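Local coordinates for carbohydrate kinase (PDB 2NWH), which is a pfkB-family carbohydrate kinase that probably transfers phosphate from ATP to a sugar or related substrate, at residues E36-S50 with T67-V80. Sequence-based numbering, arbitrary orientation.
Sequences EEAGGGGFNAARNLS and TGEVVAEAARQAGV
The ring of Phe43 reaches into a hollow on helix 67-77 bordered by Val71, Ala74 and Ala75. Its CG, anti to the backbone N (chi1 -174°), directs the ring toward that helix. Val71 CG1 lies over one face in a CH-pi contact, 4.0 Å from the centroid of the Phe43 ring. Ala74 CB meets the ring edge in plane; Ala74 and Ala75, with only methyl side chains, leave room for the phenyl group. Ala74 CB also packs 3.7 Å from Ala38 CB, two small methyls letting strand and helix come close. Arg47 lays its aliphatic CG on Ala78 CB at 3.6 Å, then bends at chi3 (-66°); Phe43 CE2 lies 3.5 Å above the Arg47 guanidinium plane, offset toward its rim. Arg47 NH2 bonds Asn44 OD1, while a water links NH1 to Ala74 O. Val80 CG2 fills the hollow between Ala46, Arg47 and Ser50. Ser50 OG donates to Ala78 O at 2.6 Å, in the carbonyl plane, beside the Schellman turn where Gly79, lacking a side chain to crowd that hydroxyl, easily adopts positive phi. The contact ties the four-stranded sheet, consistent with the lid of ribokinase-like kinases, to helices 41-51 and 66-77, with strand 55-63 touching both through Ala46 and Val71.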
loop_
_atom_site.group_PDB
_atom_site.type_symbol
_atom_site.label_atom_id
_atom_site.label_comp_id
_atom_site.label_asym_id
_atom_site.label_seq_id
_atom_site.Cartn_x
_atom_site.Cartn_y
_atom_site.Cartn_z
ATOM N N GLU A 36 -3.981 -5.593 19.219
ATOM C CA GLU A 36 -3.395 -4.395 18.564
ATOM C C GLU A 36 -2.316 -4.811 17.554
ATOM O O GLU A 36 -1.553 -5.751 17.800
ATOM C CB GLU A 36 -2.714 -3.446 19.557
ATOM C CG GLU A 36 -3.491 -2.913 20.701
ATOM C CD GLU A 36 -2.707 -1.774 21.370
ATOM O OE1 GLU A 36 -1.444 -1.783 21.310
ATOM O OE2 GLU A 36 -3.354 -0.878 21.943
ATOM N N GLU A 37 -2.235 -4.124 16.431
ATOM C CA GLU A 37 -1.090 -4.305 15.553
ATOM C C GLU A 37 -0.913 -3.088 14.687
ATOM O O GLU A 37 -1.792 -2.252 14.601
ATOM C CB GLU A 37 -1.247 -5.525 14.666
ATOM C CG GLU A 37 -2.461 -5.506 13.787
ATOM C CD GLU A 37 -2.676 -6.833 13.060
ATOM O OE1 GLU A 37 -2.598 -7.943 13.675
ATOM O OE2 GLU A 37 -2.949 -6.736 11.856
ATOM N N ALA A 38 0.218 -3.006 14.019
ATOM C CA ALA A 38 0.429 -1.850 13.148
ATOM C C ALA A 38 -0.214 -2.080 11.764
ATOM O O ALA A 38 -0.374 -3.235 11.281
ATOM C CB ALA A 38 1.937 -1.556 13.037
ATOM N N GLY A 39 -0.590 -0.989 11.124
ATOM C CA GLY A 39 -1.140 -1.024 9.773
ATOM C C GLY A 39 -0.912 0.269 9.020
ATOM O O GLY A 39 -0.059 1.086 9.432
ATOM N N GLY A 40 -1.691 0.469 7.954
ATOM C CA GLY A 40 -1.549 1.655 7.070
ATOM C C GLY A 40 -1.015 1.188 5.723
ATOM O O GLY A 40 -0.113 0.331 5.657
ATOM N N GLY A 41 -1.587 1.705 4.638
ATOM C CA GLY A 41 -1.202 1.236 3.295
ATOM C C GLY A 41 0.300 1.335 3.055
ATOM O O GLY A 41 0.978 0.340 2.715
ATOM N N GLY A 42 0.835 2.540 3.236
ATOM C CA GLY A 42 2.281 2.735 3.045
ATOM C C GLY A 42 3.113 1.875 3.964
ATOM O O GLY A 42 4.100 1.251 3.528
ATOM N N PHE A 43 2.753 1.826 5.252
ATOM C CA PHE A 43 3.513 1.019 6.192
ATOM C C PHE A 43 3.504 -0.479 5.831
ATOM O O PHE A 43 4.554 -1.168 5.884
ATOM C CB PHE A 43 2.891 1.152 7.588
ATOM C CG PHE A 43 3.669 0.478 8.668
ATOM C CD1 PHE A 43 4.810 1.079 9.197
ATOM C CD2 PHE A 43 3.231 -0.726 9.219
ATOM C CE1 PHE A 43 5.524 0.453 10.223
ATOM C CE2 PHE A 43 3.947 -1.332 10.254
ATOM C CZ PHE A 43 5.071 -0.739 10.747
ATOM N N ASN A 44 2.341 -0.972 5.441
ATOM C CA ASN A 44 2.202 -2.405 5.094
ATOM C C ASN A 44 3.043 -2.703 3.833
ATOM O O ASN A 44 3.765 -3.724 3.762
ATOM C CB ASN A 44 0.721 -2.756 4.906
ATOM C CG ASN A 44 -0.039 -2.845 6.233
ATOM O OD1 ASN A 44 0.560 -2.912 7.280
ATOM N ND2 ASN A 44 -1.353 -2.789 6.179
ATOM N N ALA A 45 3.000 -1.785 2.859
ATOM C CA ALA A 45 3.818 -1.986 1.654
ATOM C C ALA A 45 5.311 -1.938 2.015
ATOM O O ALA A 45 6.122 -2.690 1.458
ATOM C CB ALA A 45 3.439 -0.947 0.572
ATOM N N ALA A 46 5.694 -1.055 2.959
ATOM C CA ALA A 46 7.106 -0.926 3.362
ATOM C C ALA A 46 7.579 -2.236 3.937
ATOM O O ALA A 46 8.659 -2.699 3.567
ATOM C CB ALA A 46 7.300 0.182 4.422
ATOM N N ARG A 47 6.814 -2.794 4.873
ATOM C CA ARG A 47 7.149 -4.101 5.443
ATOM C C ARG A 47 7.264 -5.117 4.347
ATOM O O ARG A 47 8.203 -5.922 4.363
ATOM C CB ARG A 47 6.082 -4.527 6.464
ATOM C CG ARG A 47 6.161 -3.678 7.761
ATOM C CD ARG A 47 5.390 -4.358 8.869
ATOM N NE ARG A 47 3.940 -4.434 8.621
ATOM C CZ ARG A 47 3.037 -4.807 9.529
ATOM N NH1 ARG A 47 3.457 -5.236 10.720
ATOM N NH2 ARG A 47 1.730 -4.831 9.219
ATOM N N ASN A 48 6.327 -5.108 3.411
ATOM C CA ASN A 48 6.354 -6.135 2.349
ATOM C C ASN A 48 7.600 -6.031 1.504
ATOM O O ASN A 48 8.217 -7.052 1.181
ATOM C CB ASN A 48 5.117 -6.071 1.444
ATOM C CG ASN A 48 3.832 -6.428 2.188
ATOM O OD1 ASN A 48 3.883 -6.976 3.277
ATOM N ND2 ASN A 48 2.681 -6.117 1.590
ATOM N N LEU A 49 7.960 -4.803 1.112
ATOM C CA LEU A 49 9.162 -4.596 0.319
ATOM C C LEU A 49 10.403 -5.042 1.050
ATOM O O LEU A 49 11.316 -5.623 0.443
ATOM C CB LEU A 49 9.278 -3.113 -0.114
ATOM C CG LEU A 49 8.217 -2.781 -1.166
ATOM C CD1 LEU A 49 7.912 -1.241 -1.196
ATOM C CD2 LEU A 49 8.606 -3.363 -2.542
ATOM N N SER A 50 10.467 -4.777 2.347
ATOM C CA SER A 50 11.592 -5.285 3.169
ATOM C C SER A 50 11.673 -6.829 3.201
ATOM O O SER A 50 12.762 -7.449 3.031
ATOM C CB SER A 50 11.523 -4.664 4.570
ATOM O OG SER A 50 12.647 -5.038 5.339
ATOM N N THR A 67 1.464 3.859 21.473
ATOM C CA THR A 67 0.970 3.229 20.267
ATOM C C THR A 67 1.949 3.469 19.116
ATOM O O THR A 67 2.131 2.602 18.276
ATOM C CB THR A 67 -0.449 3.662 19.898
ATOM O OG1 THR A 67 -0.562 5.066 20.110
ATOM C CG2 THR A 67 -1.483 2.894 20.789
ATOM N N GLY A 68 2.593 4.638 19.111
ATOM C CA GLY A 68 3.562 5.001 18.062
ATOM C C GLY A 68 4.767 4.089 18.174
ATOM O O GLY A 68 5.362 3.695 17.154
ATOM N N GLU A 69 5.128 3.752 19.413
ATOM C CA GLU A 69 6.258 2.847 19.670
ATOM C C GLU A 69 5.937 1.419 19.207
ATOM O O GLU A 69 6.821 0.694 18.730
ATOM C CB GLU A 69 6.636 2.890 21.166
ATOM C CG GLU A 69 7.445 4.128 21.573
ATOM C CD GLU A 69 7.473 4.374 23.080
ATOM O OE1 GLU A 69 7.225 3.409 23.858
ATOM O OE2 GLU A 69 7.738 5.538 23.485
ATOM N N VAL A 70 4.671 1.020 19.304
ATOM C CA VAL A 70 4.221 -0.272 18.782
ATOM C C VAL A 70 4.431 -0.321 17.228
ATOM O O VAL A 70 4.892 -1.346 16.672
ATOM C CB VAL A 70 2.741 -0.504 19.143
ATOM C CG1 VAL A 70 2.144 -1.628 18.336
ATOM C CG2 VAL A 70 2.603 -0.827 20.648
ATOM N N VAL A 71 4.106 0.778 16.555
ATOM C CA VAL A 71 4.336 0.871 15.094
ATOM C C VAL A 71 5.836 0.794 14.793
ATOM O O VAL A 71 6.291 0.059 13.890
ATOM C CB VAL A 71 3.776 2.181 14.485
ATOM C CG1 VAL A 71 4.054 2.210 12.929
ATOM C CG2 VAL A 71 2.303 2.299 14.725
ATOM N N ALA A 72 6.596 1.605 15.501
ATOM C CA ALA A 72 8.044 1.566 15.367
ATOM C C ALA A 72 8.605 0.135 15.545
ATOM O O ALA A 72 9.458 -0.318 14.768
ATOM C CB ALA A 72 8.676 2.543 16.361
ATOM N N GLU A 73 8.117 -0.581 16.544
ATOM C CA GLU A 73 8.580 -1.956 16.793
ATOM C C GLU A 73 8.232 -2.906 15.654
ATOM O O GLU A 73 9.047 -3.792 15.295
ATOM C CB GLU A 73 8.005 -2.489 18.101
ATOM C CG GLU A 73 8.324 -3.982 18.391
ATOM C CD GLU A 73 9.821 -4.279 18.607
ATOM O OE1 GLU A 73 10.565 -3.388 19.084
ATOM O OE2 GLU A 73 10.242 -5.422 18.318
ATOM N N ALA A 74 7.016 -2.765 15.116
ATOM C CA ALA A 74 6.582 -3.590 13.988
ATOM C C ALA A 74 7.460 -3.275 12.762
ATOM O O ALA A 74 7.773 -4.181 11.976
ATOM C CB ALA A 74 5.126 -3.343 13.652
ATOM N N ALA A 75 7.815 -1.997 12.585
ATOM C CA ALA A 75 8.793 -1.602 11.550
ATOM C C ALA A 75 10.122 -2.375 11.736
ATOM O O ALA A 75 10.595 -3.040 10.808
ATOM C CB ALA A 75 9.036 -0.050 11.554
ATOM N N ARG A 76 10.706 -2.288 12.929
ATOM C CA ARG A 76 11.963 -2.969 13.221
ATOM C C ARG A 76 11.870 -4.470 13.028
ATOM O O ARG A 76 12.823 -5.074 12.485
ATOM C CB ARG A 76 12.450 -2.612 14.614
ATOM C CG ARG A 76 12.835 -1.144 14.700
ATOM C CD ARG A 76 13.558 -0.880 15.994
ATOM N NE ARG A 76 12.725 -1.235 17.145
ATOM C CZ ARG A 76 11.910 -0.389 17.773
ATOM N NH1 ARG A 76 11.795 0.864 17.357
ATOM N NH2 ARG A 76 11.229 -0.791 18.829
ATOM N N GLN A 77 10.739 -5.084 13.418
ATOM C CA GLN A 77 10.551 -6.528 13.239
ATOM C C GLN A 77 10.607 -6.950 11.776
ATOM O O GLN A 77 11.006 -8.070 11.445
ATOM C CB GLN A 77 9.234 -6.962 13.874
ATOM C CG GLN A 77 9.275 -6.873 15.393
ATOM C CD GLN A 77 10.176 -7.928 16.001
ATOM O OE1 GLN A 77 9.927 -9.123 15.852
ATOM N NE2 GLN A 77 11.231 -7.493 16.689
ATOM N N ALA A 78 10.181 -6.049 10.896
ATOM C CA ALA A 78 10.164 -6.337 9.472
ATOM C C ALA A 78 11.435 -5.831 8.783
ATOM O O ALA A 78 11.559 -5.940 7.553
ATOM C CB ALA A 78 8.953 -5.725 8.848
ATOM N N GLY A 79 12.372 -5.285 9.551
ATOM C CA GLY A 79 13.607 -4.723 8.948
ATOM C C GLY A 79 13.462 -3.356 8.278
ATOM O O GLY A 79 14.358 -2.899 7.560
ATOM N N VAL A 80 12.359 -2.658 8.549
ATOM C CA VAL A 80 12.133 -1.333 7.964
ATOM C C VAL A 80 12.770 -0.326 8.888
ATOM O O VAL A 80 12.531 -0.358 10.120
ATOM C CB VAL A 80 10.608 -1.031 7.816
ATOM C CG1 VAL A 80 10.332 0.425 7.376
ATOM C CG2 VAL A 80 9.899 -2.061 6.838
HETATM O O HOH W 1 6.115 -6.200 11.682
HETATM O O HOH W 2 14.525 -2.950 4.754
#